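Local coordinates for protein restriction endonuclease LpnPI (Legionella pneumophila subsp. pneumophila str. Philadelphia 1, PDB 4RZL) that is a cytosine modification-dependent restriction endonuclease that probably cleaves modified DNA, represented here by its N-terminal DNA recognition domain, at residues A[35-41]-A[144-148]; A[185-189]-A[223-227]. One frame throughout, in Å; residues are numbered along the deposited sequence.

Contact 1 (A[35-41]-A[144-148]); sequences NASDDPI and SRSVQ
Pro40 and Val147 meet where the start of helix 40-44 packs against the start of strand 147-155, in an SRA-type DNA recognition domain. Asp39 occupies the N-cap of that helix; its carboxylate caps a backbone N in the first turn and also reaches Ser42 OG and Arg55, so it is turned to partners other than the strand. Directly after the cap, the Pro40 ring lies against the strand's start and the loop before it. Its CG is 3.8 Å from Val147 CG1 and nearly as close to CG2, so this one ring carbon touches both methyls of the valine. Arg145 O lies against the CG-CD bond of the Pro40 ring, 3.2 Å from both carbons. Ile41 joins from the next position: its CG1 approaches Val147 CG2 at 4.2 Å, the two side chains crossing at about a right angle. Phe135 of strand 132-137 and Tyr69 of strand 65-70 touch both Ile41 and Val147, which makes this end the buried, apolar part of the contact.

The other end is looser and partly open to solvent. Arg145 leaves its backbone with CG beside its own N, then folds at chi2 (-80°) and chi3 (-75°), which carries the guanidinium along the short 3-10 turn of residues 36-38. There it is held lightly. NH2 lies 3.6 Å from Ala36 O, and Asp38 CB sits above one face of the group, toward its rim. The nearby carboxylates give no salt bridge: Asp38 OD2 remains 4.8 Å from Arg145 NH1 and is instead bonded to Gly34 N. What does link the guanidinium to the turn is one weak, bent hydrogen bond, from Arg145 NH1 to Asn35 O at 3.4 Å.

Contact 2 (A[185-189]-A[223-227]); sequences FTILN and ADVLI
The two backbones meet in a single beta bridge between Leu188 and Val225, their CA atoms 4.7 Å apart, while the touching parts, residues 186-189 and 223-226, run 69° apart. Two backbone bonds flank the bridge. Leu226 N donates to Ile187 O at 2.9 Å in an almost straight line (176°), and Asn189 N donates to Asp224 O at 2.7 Å. Each acceptor also takes a CA-H...O contact, Ile187 O from Val225 CA and Asp224 O from Leu188 CA. This is the bonding pattern of a non-hydrogen-bonded antiparallel pair, limited to one bridge as the chains cross.

By this crossing the loop after helix 212-220 is fastened to strand 176-187 and the residues that follow, in the mixed sheet of the recognition domain. Thr186 turns its methyl to the loop: CG2, anti to the backbone N, lies 3.7 Å from Val225 CG2 and also faces Ala223 CB, whereas OG1 bonds to Gly156 O. Leu188 starts out away from the loop, yet its CD2 swings back to within 3.6 Å of Ala223 CB; Phe214 of helix 212-220 touches the same leucine. Beyond Ile187, Leu226 lays CD1 against Ile187 CG2 at 4.1 Å and against the Leu188 carbonyl oxygen, with Ile24 touching it from another loop. At the more exposed margin, Asn189 ND2 donates to Asp224 OD2 at 3.3 Å, reaching it from above the carboxylate plane, with amide and carboxylate planes 82° apart.

How the contacts relate
Contacts 1 and 2 lie on opposite sides of the chain's centre, at 16 Å and 13 Å from it, with their own centres 26 Å apart. Their nearest atoms are about 10 Å apart, so they do not touch. The sheet joins them: strand 147-155, whose first residues form contact 1, runs antiparallel beside strand 176-187, whose later part enters contact 2, and its Val152 and Val154 pack against Leu188. Along the chain they follow in series, contact 1 closing before contact 2 opens. One sets a short helix against the sheet, the other the loop that follows helix 212-220 near the end of this domain construct.

Contact 1 (A[35-41]-A[144-148])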
loop_
_atom_site.group_PDB
_atom_site.type_symbol
_atom_site.label_atom_id
_atom_site.label_comp_id
_atom_site.label_asym_id
_atom_site.label_seq_id
_atom_site.Cartn_x
_atom_site.Cartn_y
_atom_site.Cartn_z
ATOM N N ASN A 35 -12.910 -18.881 6.329
ATOM C CA ASN A 35 -13.638 -17.990 5.422
ATOM C C ASN A 35 -13.015 -16.591 5.201
ATOM O O ASN A 35 -11.871 -16.339 5.591
ATOM C CB ASN A 35 -15.100 -17.892 5.902
ATOM C CG ASN A 35 -15.265 -17.112 7.202
ATOM O OD1 ASN A 35 -14.383 -16.369 7.635
ATOM N ND2 ASN A 35 -16.412 -17.299 7.843
ATOM N N ALA A 36 -13.774 -15.694 4.569
ATOM C CA ALA A 36 -13.249 -14.393 4.148
ATOM C C ALA A 36 -12.966 -13.439 5.309
ATOM O O ALA A 36 -12.030 -12.643 5.245
ATOM C CB ALA A 36 -14.206 -13.734 3.157
ATOM N N SER A 37 -13.761 -13.532 6.370
ATOM C CA SER A 37 -13.639 -12.631 7.515
ATOM C C SER A 37 -12.320 -12.803 8.284
ATOM O O SER A 37 -12.008 -12.009 9.167
ATOM C CB SER A 37 -14.804 -12.848 8.468
ATOM O OG SER A 37 -14.777 -14.175 8.964
ATOM N N ASP A 38 -11.554 -13.835 7.936
ATOM C CA ASP A 38 -10.234 -14.073 8.512
ATOM C C ASP A 38 -9.190 -13.040 8.086
ATOM O O ASP A 38 -8.058 -13.058 8.569
ATOM C CB ASP A 38 -9.718 -15.460 8.125
ATOM C CG ASP A 38 -10.476 -16.580 8.799
ATOM O OD1 ASP A 38 -11.203 -16.309 9.778
ATOM O OD2 ASP A 38 -10.307 -17.741 8.368
ATOM N N ASP A 39 -9.556 -12.190 7.134
ATOM C CA ASP A 39 -8.658 -11.162 6.622
ATOM C C ASP A 39 -8.285 -10.155 7.710
ATOM O O ASP A 39 -9.146 -9.437 8.219
ATOM C CB ASP A 39 -9.317 -10.441 5.444
ATOM C CG ASP A 39 -8.576 -9.187 5.038
ATOM O OD1 ASP A 39 -7.448 -9.316 4.532
ATOM O OD2 ASP A 39 -9.110 -8.074 5.232
ATOM N N PRO A 40 -6.992 -10.079 8.052
ATOM C CA PRO A 40 -6.594 -9.151 9.118
ATOM C C PRO A 40 -6.717 -7.678 8.737
ATOM O O PRO A 40 -7.058 -6.870 9.604
ATOM C CB PRO A 40 -5.126 -9.525 9.387
ATOM C CG PRO A 40 -4.658 -10.178 8.123
ATOM C CD PRO A 40 -5.866 -10.901 7.574
ATOM N N ILE A 41 -6.459 -7.328 7.480
ATOM C CA ILE A 41 -6.463 -5.932 7.086
ATOM C C ILE A 41 -7.813 -5.244 7.319
ATOM O O ILE A 41 -7.855 -4.129 7.839
ATOM C CB ILE A 41 -6.075 -5.767 5.604
ATOM C CG1 ILE A 41 -4.596 -6.102 5.419
ATOM C CG2 ILE A 41 -6.330 -4.338 5.142
ATOM C CD1 ILE A 41 -4.140 -6.078 3.984
ATOM N N SER A 144 -2.406 -18.467 7.768
ATOM C CA SER A 144 -1.682 -18.240 6.533
ATOM C C SER A 144 -2.116 -16.911 5.938
ATOM O O SER A 144 -1.581 -16.477 4.918
ATOM C CB SER A 144 -1.933 -19.374 5.540
ATOM O OG SER A 144 -3.310 -19.451 5.217
ATOM N N ARG A 145 -3.098 -16.277 6.576
ATOM C CA ARG A 145 -3.622 -14.998 6.105
ATOM C C ARG A 145 -2.996 -13.825 6.858
ATOM O O ARG A 145 -3.382 -12.677 6.658
ATOM C CB ARG A 145 -5.143 -14.946 6.282
ATOM C CG ARG A 145 -5.881 -16.101 5.614
ATOM C CD ARG A 145 -6.056 -15.882 4.130
ATOM N NE ARG A 145 -7.092 -14.890 3.856
ATOM C CZ ARG A 145 -8.398 -15.153 3.823
ATOM N NH1 ARG A 145 -8.847 -16.388 4.047
ATOM N NH2 ARG A 145 -9.261 -14.177 3.561
ATOM N N SER A 146 -2.027 -14.112 7.716
ATOM C CA SER A 146 -1.361 -13.052 8.484
ATOM C C SER A 146 -0.595 -12.091 7.574
ATOM O O SER A 146 -0.078 -12.501 6.527
ATOM C CB SER A 146 -0.416 -13.667 9.519
ATOM O OG SER A 146 -1.129 -14.543 10.371
ATOM N N VAL A 147 -0.527 -10.819 7.970
ATOM C CA VAL A 147 0.165 -9.806 7.175
ATOM C C VAL A 147 1.173 -8.991 7.997
ATOM O O VAL A 147 1.156 -9.003 9.228
ATOM C CB VAL A 147 -0.828 -8.806 6.514
ATOM C CG1 VAL A 147 -1.824 -9.547 5.637
ATOM C CG2 VAL A 147 -1.552 -7.942 7.570
ATOM N N GLN A 148 2.056 -8.291 7.295
ATOM C CA GLN A 148 3.014 -7.399 7.919
ATOM C C GLN A 148 2.827 -6.001 7.343
ATOM O O GLN A 148 2.711 -5.846 6.133
ATOM C CB GLN A 148 4.434 -7.904 7.690
ATOM C CG GLN A 148 5.526 -7.002 8.267
ATOM C CD GLN A 148 6.926 -7.496 7.942
ATOM O OE1 GLN A 148 7.241 -7.790 6.789
ATOM N NE2 GLN A 148 7.764 -7.627 8.971
#

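Contact 2 (A[185-189]-A[223-227])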
loop_
_atom_site.group_PDB
_atom_site.type_symbol
_atom_site.label_atom_id
_atom_site.label_comp_id
_atom_site.label_asym_id
_atom_site.label_seq_id
_atom_site.Cartn_x
_atom_site.Cartn_y
_atom_site.Cartn_z
ATOM N N PHE A 185 7.004 3.585 -5.254
ATOM C CA PHE A 185 6.546 4.416 -4.143
ATOM C C PHE A 185 7.673 4.707 -3.166
ATOM O O PHE A 185 8.633 3.942 -3.084
ATOM C CB PHE A 185 5.409 3.727 -3.375
ATOM C CG PHE A 185 4.168 3.490 -4.195
ATOM C CD1 PHE A 185 4.036 2.350 -4.979
ATOM C CD2 PHE A 185 3.137 4.411 -4.189
ATOM C CE1 PHE A 185 2.881 2.134 -5.732
ATOM C CE2 PHE A 185 1.978 4.199 -4.939
ATOM C CZ PHE A 185 1.852 3.064 -5.705
ATOM N N THR A 186 7.513 5.791 -2.409
ATOM C CA THR A 186 8.402 6.148 -1.311
ATOM C C THR A 186 7.766 5.777 0.021
ATOM O O THR A 186 6.611 6.121 0.274
ATOM C CB THR A 186 8.695 7.660 -1.277
ATOM O OG1 THR A 186 9.284 8.060 -2.514
ATOM C CG2 THR A 186 9.615 8.014 -0.091
ATOM N N ILE A 187 8.511 5.088 0.875
ATOM C CA ILE A 187 8.012 4.815 2.215
ATOM C C ILE A 187 8.399 5.979 3.130
ATOM O O ILE A 187 9.569 6.337 3.249
ATOM C CB ILE A 187 8.549 3.475 2.769
ATOM C CG1 ILE A 187 8.131 2.323 1.844
ATOM C CG2 ILE A 187 8.017 3.230 4.169
ATOM C CD1 ILE A 187 8.592 0.974 2.293
ATOM N N LEU A 188 7.399 6.572 3.770
ATOM C CA LEU A 188 7.628 7.730 4.634
ATOM C C LEU A 188 8.193 7.363 6.012
ATOM O O LEU A 188 7.922 6.289 6.551
ATOM C CB LEU A 188 6.328 8.501 4.819
ATOM C CG LEU A 188 5.695 9.080 3.561
ATOM C CD1 LEU A 188 4.351 9.707 3.906
ATOM C CD2 LEU A 188 6.627 10.107 2.920
ATOM N N ASN A 189 8.953 8.288 6.588
ATOM C CA ASN A 189 9.467 8.118 7.936
ATOM C C ASN A 189 8.345 8.279 8.964
ATOM O O ASN A 189 8.256 9.287 9.660
ATOM C CB ASN A 189 10.602 9.121 8.199
ATOM C CG ASN A 189 11.259 8.929 9.561
ATOM O OD1 ASN A 189 11.069 7.911 10.226
ATOM N ND2 ASN A 189 12.034 9.918 9.982
ATOM N N ALA A 223 9.551 14.155 0.297
ATOM C CA ALA A 223 9.237 13.184 1.337
ATOM C C ALA A 223 10.369 13.011 2.333
ATOM O O ALA A 223 11.537 12.993 1.958
ATOM C CB ALA A 223 8.905 11.855 0.711
ATOM N N ASP A 224 10.018 12.882 3.603
ATOM C CA ASP A 224 10.957 12.394 4.611
ATOM C C ASP A 224 10.957 10.867 4.524
ATOM O O ASP A 224 10.026 10.213 4.989
ATOM C CB ASP A 224 10.559 12.874 6.012
ATOM C CG ASP A 224 11.560 12.469 7.090
ATOM O OD1 ASP A 224 12.688 12.067 6.747
ATOM O OD2 ASP A 224 11.233 12.600 8.289
ATOM N N VAL A 225 11.980 10.320 3.881
ATOM C CA VAL A 225 12.030 8.903 3.531
ATOM C C VAL A 225 12.509 8.049 4.702
ATOM O O VAL A 225 13.455 8.418 5.403
ATOM C CB VAL A 225 12.970 8.652 2.319
ATOM C CG1 VAL A 225 12.863 7.202 1.838
ATOM C CG2 VAL A 225 12.662 9.617 1.177
ATOM N N LEU A 226 11.863 6.898 4.898
ATOM C CA LEU A 226 12.320 5.914 5.871
ATOM C C LEU A 226 13.541 5.191 5.305
ATOM O O LEU A 226 13.416 4.248 4.515
ATOM C CB LEU A 226 11.208 4.919 6.215
ATOM C CG LEU A 226 11.207 4.265 7.604
ATOM C CD1 LEU A 226 9.946 3.426 7.815
ATOM C CD2 LEU A 226 12.430 3.422 7.840
ATOM N N ILE A 227 14.721 5.664 5.695
ATOM C CA ILE A 227 15.998 5.068 5.279
ATOM C C ILE A 227 16.536 4.144 6.363
ATOM O O ILE A 227 16.829 4.603 7.471
ATOM C CB ILE A 227 17.035 6.157 4.981
ATOM C CG1 ILE A 227 16.535 7.057 3.848
ATOM C CG2 ILE A 227 18.370 5.546 4.626
ATOM C CD1 ILE A 227 16.362 6.302 2.530
#